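Local coordinates for protein thermosome subunit (Methanococcoides burtonii, PDB 3AQ1) that probably binds unfolded proteins and assists their folding with the binding and hydrolysis of ATP, as a group II chaperonin of the TCP-1 family, at residues S125-K130 / G159-S164; K130-I135 / L143-L148; K152-A157 / G309-V314; M251-I256 / A263-K268. All coordinates share one frame; numbering follows the deposited sequence.

Contact 1. Residues S125-K130 / G159-S164; sequences SALTVK and GSIDDS
L127 reaches from one side of helix 121-132 toward the turn that follows strand 151-157, and its CD2 methyl meets S164 CB at 3.7 Å. The same methyl lies 3.9 Å from S164 OG, so the leucine leans on the CB-OG side of the serine rather than on its backbone. A CG set opposite the backbone N (chi1 -177°) extends the side chain away from the helix, which lets it span the 8.2 Å between the CA atoms of L127 and S164. I161 adds a looser apolar contact, its CG1 being 4.4 Å from L127 CD2. The turn carrying these partners is a short 3-10 segment, 161-163, joining two strands that both pair with strand 323-329 in a three-stranded mixed sheet. L127 thus joins helix 121-132 to the turn and also to L327 of the central strand, which touches S164 as well. Within the turn, D163 OD2 accepts from S160 N at 3.1 Å, met 54° out of the carboxylate plane, D163 N bonds to S160 O, and S164 OG bonds weakly to I161 O. The stronger partner of S164 OG is H328 N, which ties the serine to strand 323-329 while its CB faces the leucine.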
loop_
_atom_site.group_PDB
_atom_site.type_symbol
_atom_site.label_atom_id
_atom_site.label_comp_id
_atom_site.label_asym_id
_atom_site.label_seq_id
_atom_site.Cartn_x
_atom_site.Cartn_y
_atom_site.Cartn_z
ATOM N N SER A 125 -12.644 2.527 8.627
ATOM C CA SER A 125 -12.623 3.078 7.279
ATOM C C SER A 125 -12.361 4.582 7.308
ATOM O O SER A 125 -11.545 5.107 6.552
ATOM C CB SER A 125 -13.948 2.784 6.571
ATOM O OG SER A 125 -14.095 1.399 6.361
ATOM N N ALA A 126 -13.078 5.261 8.193
ATOM C CA ALA A 126 -12.894 6.678 8.425
ATOM C C ALA A 126 -11.449 6.985 8.798
ATOM O O ALA A 126 -10.853 7.938 8.310
ATOM C CB ALA A 126 -13.826 7.143 9.520
ATOM N N LEU A 127 -10.898 6.168 9.677
ATOM C CA LEU A 127 -9.551 6.380 10.160
ATOM C C LEU A 127 -8.565 6.188 9.011
ATOM O O LEU A 127 -7.667 7.006 8.826
ATOM C CB LEU A 127 -9.258 5.426 11.323
ATOM C CG LEU A 127 -7.910 5.539 12.008
ATOM C CD1 LEU A 127 -7.649 6.993 12.312
ATOM C CD2 LEU A 127 -7.909 4.706 13.271
ATOM N N THR A 128 -8.742 5.116 8.238
ATOM C CA THR A 128 -7.910 4.882 7.064
ATOM C C THR A 128 -7.872 6.082 6.117
ATOM O O THR A 128 -6.807 6.509 5.678
ATOM C CB THR A 128 -8.414 3.713 6.234
ATOM O OG1 THR A 128 -8.390 2.519 7.017
ATOM C CG2 THR A 128 -7.517 3.538 5.039
ATOM N N VAL A 129 -9.050 6.610 5.799
ATOM C CA VAL A 129 -9.185 7.666 4.808
ATOM C C VAL A 129 -8.564 8.989 5.291
ATOM O O VAL A 129 -7.923 9.714 4.529
ATOM C CB VAL A 129 -10.671 7.822 4.376
ATOM C CG1 VAL A 129 -10.898 9.093 3.576
ATOM C CG2 VAL A 129 -11.108 6.619 3.563
ATOM N N LYS A 130 -8.732 9.273 6.574
ATOM C CA LYS A 130 -8.198 10.482 7.177
ATOM C C LYS A 130 -6.665 10.459 7.263
ATOM O O LYS A 130 -6.017 11.496 7.161
ATOM C CB LYS A 130 -8.816 10.648 8.554
ATOM C CG LYS A 130 -8.308 11.810 9.352
ATOM C CD LYS A 130 -9.145 11.968 10.608
ATOM C CE LYS A 130 -8.623 13.071 11.513
ATOM N NZ LYS A 130 -9.385 13.095 12.802
ATOM N N GLY A 159 -9.448 1.333 25.444
ATOM C CA GLY A 159 -10.359 2.347 24.940
ATOM C C GLY A 159 -11.111 1.912 23.697
ATOM O O GLY A 159 -11.317 0.722 23.463
ATOM N N SER A 160 -11.515 2.892 22.896
ATOM C CA SER A 160 -12.282 2.669 21.681
ATOM C C SER A 160 -11.455 3.082 20.467
ATOM O O SER A 160 -10.522 3.874 20.578
ATOM C CB SER A 160 -13.600 3.466 21.754
ATOM O OG SER A 160 -14.097 3.882 20.486
ATOM N N ILE A 161 -11.789 2.545 19.303
ATOM C CA ILE A 161 -11.113 2.952 18.085
ATOM C C ILE A 161 -11.312 4.451 17.869
ATOM O O ILE A 161 -10.588 5.083 17.107
ATOM C CB ILE A 161 -11.669 2.193 16.896
ATOM C CG1 ILE A 161 -10.819 2.423 15.657
ATOM C CG2 ILE A 161 -13.094 2.609 16.638
ATOM C CD1 ILE A 161 -11.315 1.634 14.494
ATOM N N ASP A 162 -12.307 5.010 18.549
ATOM C CA ASP A 162 -12.620 6.436 18.444
ATOM C C ASP A 162 -11.567 7.307 19.146
ATOM O O ASP A 162 -11.431 8.494 18.852
ATOM C CB ASP A 162 -14.010 6.722 19.029
ATOM C CG ASP A 162 -15.144 6.367 18.076
ATOM O OD1 ASP A 162 -14.998 6.590 16.848
ATOM O OD2 ASP A 162 -16.191 5.885 18.569
ATOM N N ASP A 163 -10.837 6.708 20.078
ATOM C CA ASP A 163 -9.789 7.398 20.800
ATOM C C ASP A 163 -8.491 7.324 20.007
ATOM O O ASP A 163 -7.449 7.738 20.492
ATOM C CB ASP A 163 -9.548 6.756 22.172
ATOM C CG ASP A 163 -10.787 6.725 23.042
ATOM O OD1 ASP A 163 -11.633 7.639 22.917
ATOM O OD2 ASP A 163 -10.903 5.783 23.862
ATOM N N SER A 164 -8.529 6.774 18.802
ATOM C CA SER A 164 -7.314 6.742 17.994
ATOM C C SER A 164 -6.882 8.158 17.597
ATOM O O SER A 164 -7.712 9.025 17.345
ATOM C CB SER A 164 -7.487 5.826 16.778
ATOM O OG SER A 164 -7.504 4.464 17.189
#

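Contact 2. Residues K130-I135 / L143-L148; sequences KAVRSI and LKVNVL
A water joins the backbones of I135 and N146: it donates to I135 O at 2.7 Å and accepts from N146 N, also at 2.7 Å, where the two segments bond through solvent instead of directly. Between the segments the closest CA atoms are those of I135 and V145, 6.4 Å apart. Apart from the water, the side-chain contact is mostly apolar. I135 holds CG1 in the crowded position between its backbone N and carbonyl carbon (chi1 64°), and CD1 thereby comes 3.7 Å from V145 CG1 and 3.6 Å from N146 O, with V147 CG2 farther off at 4.3 Å. V145 CG1 also receives V132 CG1 at 4.1 Å, and both V132 and I135 cross the V145 side chain at roughly a right angle. A type I turn from V132 to I135 brings these two onto the same valine. N146 is the centre of an inverse gamma turn and the N-cap of helix 147-150, its OD1 accepting from E149 N. The short, weakly bonded strand 144-145 pairs antiparallel with strand 136-137, which supplies V136 against V145; I353 of the long helix 332-355 packs on both V132 and V145, and V323 of strand 323-329 meets I135.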
loop_
_atom_site.group_PDB
_atom_site.type_symbol
_atom_site.label_atom_id
_atom_site.label_comp_id
_atom_site.label_asym_id
_atom_site.label_seq_id
_atom_site.Cartn_x
_atom_site.Cartn_y
_atom_site.Cartn_z
ATOM N N LYS A 130 -8.732 9.273 6.574
ATOM C CA LYS A 130 -8.198 10.482 7.177
ATOM C C LYS A 130 -6.665 10.459 7.263
ATOM O O LYS A 130 -6.017 11.496 7.161
ATOM C CB LYS A 130 -8.816 10.648 8.554
ATOM C CG LYS A 130 -8.308 11.810 9.352
ATOM C CD LYS A 130 -9.145 11.968 10.608
ATOM C CE LYS A 130 -8.623 13.071 11.513
ATOM N NZ LYS A 130 -9.385 13.095 12.802
ATOM N N ALA A 131 -6.100 9.272 7.459
ATOM C CA ALA A 131 -4.658 9.085 7.518
ATOM C C ALA A 131 -4.065 9.202 6.121
ATOM O O ALA A 131 -3.140 9.985 5.891
ATOM C CB ALA A 131 -4.330 7.722 8.116
ATOM N N VAL A 132 -4.607 8.422 5.188
ATOM C CA VAL A 132 -4.138 8.444 3.813
ATOM C C VAL A 132 -4.250 9.835 3.226
ATOM O O VAL A 132 -3.270 10.373 2.733
ATOM C CB VAL A 132 -4.895 7.446 2.930
ATOM C CG1 VAL A 132 -4.736 7.806 1.467
ATOM C CG2 VAL A 132 -4.369 6.051 3.175
ATOM N N ARG A 133 -5.437 10.429 3.308
ATOM C CA ARG A 133 -5.651 11.786 2.793
ATOM C C ARG A 133 -4.631 12.794 3.292
ATOM O O ARG A 133 -4.466 13.849 2.691
ATOM C CB ARG A 133 -7.057 12.298 3.120
ATOM C CG ARG A 133 -8.100 11.868 2.119
ATOM C CD ARG A 133 -9.473 12.291 2.546
ATOM N NE ARG A 133 -9.620 13.739 2.566
ATOM C CZ ARG A 133 -10.785 14.356 2.406
ATOM N NH1 ARG A 133 -11.892 13.640 2.212
ATOM N NH2 ARG A 133 -10.848 15.682 2.433
ATOM N N SER A 134 -3.954 12.480 4.390
ATOM C CA SER A 134 -3.108 13.470 5.038
ATOM C C SER A 134 -1.630 13.279 4.707
ATOM O O SER A 134 -0.790 14.068 5.125
ATOM C CB SER A 134 -3.363 13.487 6.550
ATOM O OG SER A 134 -2.323 12.876 7.286
ATOM N N ILE A 135 -1.320 12.236 3.943
ATOM C CA ILE A 135 0.029 12.044 3.433
ATOM C C ILE A 135 0.069 12.040 1.903
ATOM O O ILE A 135 1.076 11.646 1.308
ATOM C CB ILE A 135 0.649 10.724 3.935
ATOM C CG1 ILE A 135 -0.133 9.523 3.391
ATOM C CG2 ILE A 135 0.695 10.703 5.447
ATOM C CD1 ILE A 135 0.695 8.301 3.236
ATOM N N LEU A 143 -0.526 12.016 -8.585
ATOM C CA LEU A 143 -0.502 11.903 -7.128
ATOM C C LEU A 143 0.309 10.715 -6.589
ATOM O O LEU A 143 0.322 9.622 -7.174
ATOM C CB LEU A 143 -1.935 11.782 -6.626
ATOM C CG LEU A 143 -2.777 13.037 -6.809
ATOM C CD1 LEU A 143 -4.247 12.744 -6.584
ATOM C CD2 LEU A 143 -2.292 14.096 -5.854
ATOM N N LYS A 144 0.963 10.932 -5.452
ATOM C CA LYS A 144 1.751 9.892 -4.795
ATOM C C LYS A 144 1.300 9.707 -3.337
ATOM O O LYS A 144 1.140 10.692 -2.605
ATOM C CB LYS A 144 3.246 10.235 -4.871
ATOM C CG LYS A 144 4.171 9.339 -4.040
ATOM C CD LYS A 144 5.641 9.527 -4.453
ATOM C CE LYS A 144 6.607 9.601 -3.255
ATOM N NZ LYS A 144 8.044 9.782 -3.666
ATOM N N VAL A 145 1.075 8.450 -2.931
ATOM C CA VAL A 145 0.754 8.128 -1.536
ATOM C C VAL A 145 1.727 7.111 -0.939
ATOM O O VAL A 145 1.569 5.910 -1.127
ATOM C CB VAL A 145 -0.669 7.588 -1.380
ATOM C CG1 VAL A 145 -0.920 7.218 0.064
ATOM C CG2 VAL A 145 -1.697 8.609 -1.849
ATOM N N ASN A 146 2.733 7.589 -0.214
ATOM C CA ASN A 146 3.744 6.698 0.344
ATOM C C ASN A 146 3.396 6.151 1.728
ATOM O O ASN A 146 3.830 6.678 2.745
ATOM C CB ASN A 146 5.113 7.368 0.367
ATOM C CG ASN A 146 6.207 6.435 0.885
ATOM O OD1 ASN A 146 5.929 5.308 1.325
ATOM N ND2 ASN A 146 7.459 6.903 0.839
ATOM N N VAL A 147 2.633 5.069 1.757
ATOM C CA VAL A 147 2.186 4.485 3.015
ATOM C C VAL A 147 3.308 3.833 3.844
ATOM O O VAL A 147 3.359 4.004 5.054
ATOM C CB VAL A 147 1.010 3.523 2.769
ATOM C CG1 VAL A 147 0.456 2.987 4.081
ATOM C CG2 VAL A 147 -0.081 4.256 1.994
ATOM N N LEU A 148 4.221 3.117 3.201
ATOM C CA LEU A 148 5.310 2.457 3.923
ATOM C C LEU A 148 6.130 3.395 4.822
ATOM O O LEU A 148 6.448 3.046 5.955
ATOM C CB LEU A 148 6.240 1.723 2.944
ATOM C CG LEU A 148 5.561 0.743 1.978
ATOM C CD1 LEU A 148 6.522 0.270 0.891
ATOM C CD2 LEU A 148 4.938 -0.452 2.717
HETATM O O HOH W 1 3.237 10.174 0.545
#

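Contact 3. Residues K152-A157 / G309-V314; sequences KIEKRA and GKMTYV
M311 lays its terminal methyl over one face of the R156 guanidinium: CE stands 3.4 Å above the plane, displaced toward the rim, and is 3.6 Å from R156 CZ. The sulfur also comes close, with M311 SD 3.6 Å from R156 NH1. The two side chains arrive from opposite directions. Bends at chi2 and chi3 (66°) bring the guanidinium face of R156 to the methyl, which a bend at chi3 of M311 (-60°) presents to it. E154 makes the second, looser contact, its CG being 4.5 Å from M311 SD.

These are long side chains bridging backbones that do not pair, for the CA atoms of E154 and M311 are 10.9 Å apart. Strand 151-157 bonds instead with strand 323-329, and strand 310-317 belongs to the larger mixed sheet. The contact thus spans two sheets, an arrangement consistent with the junction of the intermediate and apical domains in group II chaperonins.

Farther out, K152 NZ forms a salt bridge with E154 OE1 at 3.3 Å. The same lysine nitrogen is paired with D271 and hydrogen-bonded to V171 O, so the glutamate is held by a lysine that also grips the larger sheet and the helix 269-279. D173 touches both E154 and M311, and V306 packs on R156. V171 of strand 169-172 lies against M311 and Y313 alike, while the carbonyl O of M311 sits in plane at the edge of the Y313 ring.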
loop_
_atom_site.group_PDB
_atom_site.type_symbol
_atom_site.label_atom_id
_atom_site.label_comp_id
_atom_site.label_asym_id
_atom_site.label_seq_id
_atom_site.Cartn_x
_atom_site.Cartn_y
_atom_site.Cartn_z
ATOM N N LYS A 152 3.143 5.402 10.221
ATOM C CA LYS A 152 3.536 4.416 11.208
ATOM C C LYS A 152 2.336 4.107 12.099
ATOM O O LYS A 152 1.649 5.012 12.571
ATOM C CB LYS A 152 4.701 4.918 12.064
ATOM C CG LYS A 152 4.915 4.045 13.288
ATOM C CD LYS A 152 5.956 4.582 14.240
ATOM C CE LYS A 152 5.921 3.779 15.524
ATOM N NZ LYS A 152 7.218 3.820 16.237
ATOM N N ILE A 153 2.074 2.828 12.323
ATOM C CA ILE A 153 1.008 2.456 13.231
ATOM C C ILE A 153 1.618 2.005 14.533
ATOM O O ILE A 153 2.490 1.155 14.559
ATOM C CB ILE A 153 0.106 1.351 12.659
ATOM C CG1 ILE A 153 -0.346 1.722 11.244
ATOM C CG2 ILE A 153 -1.089 1.190 13.531
ATOM C CD1 ILE A 153 -1.477 0.862 10.694
ATOM N N GLU A 154 1.180 2.625 15.615
ATOM C CA GLU A 154 1.651 2.297 16.952
ATOM C C GLU A 154 0.398 1.924 17.726
ATOM O O GLU A 154 -0.500 2.753 17.917
ATOM C CB GLU A 154 2.353 3.498 17.600
ATOM C CG GLU A 154 2.823 3.256 19.022
ATOM C CD GLU A 154 4.061 2.388 19.059
ATOM O OE1 GLU A 154 4.799 2.410 18.050
ATOM O OE2 GLU A 154 4.286 1.684 20.076
ATOM N N LYS A 155 0.305 0.668 18.139
ATOM C CA LYS A 155 -0.944 0.215 18.730
ATOM C C LYS A 155 -0.991 0.430 20.236
ATOM O O LYS A 155 -0.122 -0.022 20.979
ATOM C CB LYS A 155 -1.281 -1.231 18.320
ATOM C CG LYS A 155 -0.198 -2.242 18.573
ATOM C CD LYS A 155 -0.206 -3.352 17.530
ATOM C CE LYS A 155 0.905 -4.350 17.846
ATOM N NZ LYS A 155 1.119 -5.321 16.746
ATOM N N ARG A 156 -2.007 1.166 20.663
ATOM C CA ARG A 156 -2.240 1.423 22.070
ATOM C C ARG A 156 -3.462 0.624 22.588
ATOM O O ARG A 156 -4.618 0.984 22.331
ATOM C CB ARG A 156 -2.453 2.920 22.280
ATOM C CG ARG A 156 -1.380 3.799 21.667
ATOM C CD ARG A 156 -0.891 4.846 22.669
ATOM N NE ARG A 156 -0.191 4.236 23.799
ATOM C CZ ARG A 156 0.811 3.364 23.678
ATOM N NH1 ARG A 156 1.239 2.988 22.475
ATOM N NH2 ARG A 156 1.387 2.866 24.760
ATOM N N ALA A 157 -3.209 -0.464 23.309
ATOM C CA ALA A 157 -4.304 -1.271 23.833
ATOM C C ALA A 157 -5.138 -0.460 24.822
ATOM O O ALA A 157 -4.590 0.274 25.645
ATOM C CB ALA A 157 -3.768 -2.525 24.487
ATOM N N GLY A 309 2.770 3.881 30.558
ATOM C CA GLY A 309 4.123 4.403 30.637
ATOM C C GLY A 309 4.314 5.769 29.990
ATOM O O GLY A 309 3.445 6.642 30.073
ATOM N N LYS A 310 5.467 5.959 29.355
ATOM C CA LYS A 310 5.779 7.224 28.694
ATOM C C LYS A 310 6.283 6.967 27.272
ATOM O O LYS A 310 6.851 5.906 26.981
ATOM C CB LYS A 310 6.828 8.007 29.488
ATOM C CG LYS A 310 6.548 8.128 30.982
ATOM C CD LYS A 310 7.645 8.911 31.688
ATOM C CE LYS A 310 7.501 8.901 33.213
ATOM N NZ LYS A 310 8.490 9.823 33.873
ATOM N N MET A 311 6.059 7.932 26.387
ATOM C CA MET A 311 6.507 7.826 24.998
ATOM C C MET A 311 7.222 9.088 24.465
ATOM O O MET A 311 7.065 10.186 25.003
ATOM C CB MET A 311 5.328 7.446 24.101
ATOM C CG MET A 311 4.930 5.970 24.216
ATOM S SD MET A 311 3.954 5.334 22.829
ATOM C CE MET A 311 2.522 6.415 22.893
ATOM N N THR A 312 8.000 8.933 23.399
ATOM C CA THR A 312 8.699 10.082 22.819
ATOM C C THR A 312 8.060 10.611 21.533
ATOM O O THR A 312 8.101 9.949 20.508
ATOM C CB THR A 312 10.163 9.765 22.545
ATOM O OG1 THR A 312 10.843 9.569 23.785
ATOM C CG2 THR A 312 10.815 10.921 21.827
ATOM N N TYR A 313 7.469 11.806 21.603
ATOM C CA TYR A 313 6.862 12.460 20.436
ATOM C C TYR A 313 7.854 13.384 19.676
ATOM O O TYR A 313 8.475 14.266 20.262
ATOM C CB TYR A 313 5.636 13.276 20.863
ATOM C CG TYR A 313 4.442 12.475 21.338
ATOM C CD1 TYR A 313 3.241 12.492 20.630
ATOM C CD2 TYR A 313 4.498 11.719 22.504
ATOM C CE1 TYR A 313 2.150 11.773 21.060
ATOM C CE2 TYR A 313 3.400 10.988 22.940
ATOM C CZ TYR A 313 2.235 11.025 22.218
ATOM O OH TYR A 313 1.147 10.306 22.651
ATOM N N VAL A 314 7.990 13.168 18.373
ATOM C CA VAL A 314 8.812 14.010 17.511
ATOM C C VAL A 314 7.912 14.696 16.472
ATOM O O VAL A 314 7.608 14.125 15.445
ATOM C CB VAL A 314 9.880 13.167 16.794
ATOM C CG1 VAL A 314 10.761 14.034 15.955
ATOM C CG2 VAL A 314 10.705 12.406 17.806
#

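Contact 4. Residues M251-I256 / A263-K268; sequences MAQYYI and AVRRVK
I256 and A263 provide the apolar part of this contact. The CG2 branch of I256 stands 4.2 Å from A263 CB, and both residues direct their CB atoms at each other across a backbone gap of 7.7 Å between the CA atoms. The small alanine gives the isoleucine a single methyl to meet, so the touch is a light one, and I261 and V242 add to it, the first against I256 and the second against A263.

Polar side chains meet at a second point, where R265 is exposed. Q253 OE1 lies 4.1 Å from R265 CD, so the amide oxygen faces the aliphatic stem of the arginine in a loose approach, not a polar bond. The amide and guanidinium planes are 25° apart but do not stack, the touch being oxygen to stem, and the two chains cross obliquely. R265 starts with CG lying between the backbone N and the carbonyl carbon (chi1 75°) and then runs extended from CG to NE, which carries its stem past the glutamine. The other end of the Q253 amide has its own partner: NE2 makes a weak hydrogen bond to S177 O, and S177 is also backbone-bonded to A263.

The whole contact belongs to a beta-alpha-beta unit in which helix 250-258 connects the parallel strands 241-244 and 262-264. V264 bonds to V242 and C244 along that pairing and sets its side chain on F243. On another side of helix 250-258, A252 and Y255 pack against helix 226-235.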
loop_
_atom_site.group_PDB
_atom_site.type_symbol
_atom_site.label_atom_id
_atom_site.label_comp_id
_atom_site.label_asym_id
_atom_site.label_seq_id
_atom_site.Cartn_x
_atom_site.Cartn_y
_atom_site.Cartn_z
ATOM N N MET A 251 27.671 6.317 32.832
ATOM C CA MET A 251 28.485 7.498 33.041
ATOM C C MET A 251 28.368 8.441 31.839
ATOM O O MET A 251 28.208 9.645 31.998
ATOM C CB MET A 251 29.931 7.099 33.298
ATOM C CG MET A 251 30.750 8.199 33.929
ATOM S SD MET A 251 30.395 8.472 35.673
ATOM C CE MET A 251 30.697 6.829 36.319
ATOM N N ALA A 252 28.418 7.886 30.634
ATOM C CA ALA A 252 28.140 8.672 29.446
ATOM C C ALA A 252 26.741 9.305 29.487
ATOM O O ALA A 252 26.517 10.375 28.922
ATOM C CB ALA A 252 28.316 7.835 28.202
ATOM N N GLN A 253 25.791 8.652 30.145
ATOM C CA GLN A 253 24.474 9.248 30.254
ATOM C C GLN A 253 24.508 10.444 31.185
ATOM O O GLN A 253 23.776 11.407 30.994
ATOM C CB GLN A 253 23.460 8.244 30.753
ATOM C CG GLN A 253 22.992 7.263 29.714
ATOM C CD GLN A 253 21.856 6.429 30.235
ATOM O OE1 GLN A 253 21.767 5.241 29.967
ATOM N NE2 GLN A 253 20.990 7.053 31.007
ATOM N N TYR A 254 25.370 10.385 32.192
ATOM C CA TYR A 254 25.492 11.480 33.151
ATOM C C TYR A 254 26.032 12.771 32.506
ATOM O O TYR A 254 25.488 13.854 32.709
ATOM C CB TYR A 254 26.356 11.056 34.342
ATOM C CG TYR A 254 26.610 12.175 35.321
ATOM C CD1 TYR A 254 25.583 12.679 36.099
ATOM C CD2 TYR A 254 27.879 12.740 35.455
ATOM C CE1 TYR A 254 25.805 13.704 36.986
ATOM C CE2 TYR A 254 28.109 13.764 36.340
ATOM C CZ TYR A 254 27.068 14.247 37.108
ATOM O OH TYR A 254 27.273 15.273 38.006
ATOM N N TYR A 255 27.097 12.637 31.723
ATOM C CA TYR A 255 27.673 13.751 30.972
ATOM C C TYR A 255 26.714 14.311 29.934
ATOM O O TYR A 255 26.578 15.531 29.791
ATOM C CB TYR A 255 28.973 13.309 30.297
ATOM C CG TYR A 255 30.024 12.902 31.292
ATOM C CD1 TYR A 255 30.213 13.626 32.463
ATOM C CD2 TYR A 255 30.832 11.802 31.067
ATOM C CE1 TYR A 255 31.171 13.258 33.388
ATOM C CE2 TYR A 255 31.798 11.427 31.984
ATOM C CZ TYR A 255 31.959 12.157 33.140
ATOM O OH TYR A 255 32.917 11.778 34.049
ATOM N N ILE A 256 26.062 13.410 29.204
ATOM C CA ILE A 256 25.103 13.796 28.184
ATOM C C ILE A 256 23.957 14.518 28.862
ATOM O O ILE A 256 23.497 15.567 28.412
ATOM C CB ILE A 256 24.588 12.567 27.409
ATOM C CG1 ILE A 256 25.746 11.897 26.674
ATOM C CG2 ILE A 256 23.516 12.966 26.412
ATOM C CD1 ILE A 256 25.340 10.682 25.913
ATOM N N ALA A 263 18.300 12.045 25.528
ATOM C CA ALA A 263 18.779 10.825 24.879
ATOM C C ALA A 263 17.903 9.615 25.172
ATOM O O ALA A 263 17.399 9.451 26.274
ATOM C CB ALA A 263 20.239 10.535 25.237
ATOM N N VAL A 264 17.709 8.770 24.172
ATOM C CA VAL A 264 17.035 7.506 24.407
ATOM C C VAL A 264 17.950 6.375 23.967
ATOM O O VAL A 264 18.639 6.495 22.974
ATOM C CB VAL A 264 15.650 7.425 23.710
ATOM C CG1 VAL A 264 14.978 8.798 23.660
ATOM C CG2 VAL A 264 15.805 6.934 22.338
ATOM N N ARG A 265 17.964 5.284 24.725
ATOM C CA ARG A 265 18.783 4.126 24.395
ATOM C C ARG A 265 17.927 3.016 23.792
ATOM O O ARG A 265 16.705 3.067 23.867
ATOM C CB ARG A 265 19.485 3.603 25.644
ATOM C CG ARG A 265 18.569 2.858 26.588
ATOM C CD ARG A 265 19.145 2.736 28.005
ATOM N NE ARG A 265 18.241 1.983 28.862
ATOM C CZ ARG A 265 18.369 0.685 29.111
ATOM N NH1 ARG A 265 19.383 0.001 28.596
ATOM N NH2 ARG A 265 17.488 0.069 29.884
ATOM N N ARG A 266 18.587 2.025 23.196
ATOM C CA ARG A 266 17.950 0.829 22.626
ATOM C C ARG A 266 16.696 1.109 21.776
ATOM O O ARG A 266 15.579 0.691 22.107
ATOM C CB ARG A 266 17.682 -0.218 23.720
ATOM C CG ARG A 266 18.928 -0.558 24.524
ATOM C CD ARG A 266 18.885 -1.926 25.201
ATOM N NE ARG A 266 20.122 -2.171 25.945
ATOM C CZ ARG A 266 21.287 -2.496 25.383
ATOM N NH1 ARG A 266 21.379 -2.628 24.059
ATOM N NH2 ARG A 266 22.365 -2.680 26.145
ATOM N N VAL A 267 16.903 1.818 20.671
ATOM C CA VAL A 267 15.819 2.236 19.807
ATOM C C VAL A 267 15.753 1.272 18.665
ATOM O O VAL A 267 16.793 0.921 18.094
ATOM C CB VAL A 267 16.050 3.672 19.271
ATOM C CG1 VAL A 267 15.072 4.017 18.147
ATOM C CG2 VAL A 267 15.892 4.634 20.373
ATOM N N LYS A 268 14.536 0.834 18.340
ATOM C CA LYS A 268 14.357 -0.134 17.267
ATOM C C LYS A 268 14.927 0.426 15.970
ATOM O O LYS A 268 14.596 1.544 15.584
ATOM C CB LYS A 268 12.882 -0.504 17.086
ATOM C CG LYS A 268 12.252 -1.172 18.298
ATOM C CD LYS A 268 10.819 -1.646 18.028
ATOM C CE LYS A 268 9.902 -0.487 17.685
ATOM N NZ LYS A 268 8.496 -0.924 17.429
#

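In the fold
Contacts 1 and 2 share helix 121-132, with centres about 16 Å apart; contact 2 lies within the span of contact 1 along the chain, overlapping it at K130. Contact 3 begins on strand 151-157, which follows helix 147-150 of contact 2 and runs into the turn of contact 1, about 15 Å from contact 1 between centres. Its second segment comes after contact 4. Contacts 3 and 4 reach the same larger mixed sheet and touch where T312 OG1 meets V264 CG1 at 4.2 Å. Contact 4 stays about 17 Å from contact 1 and about 12 Å from contact 2 between nearest atoms. Contact 3 joins the sheet of strand 151-157 to the one shared with contact 4, probably linking the intermediate and apical domains.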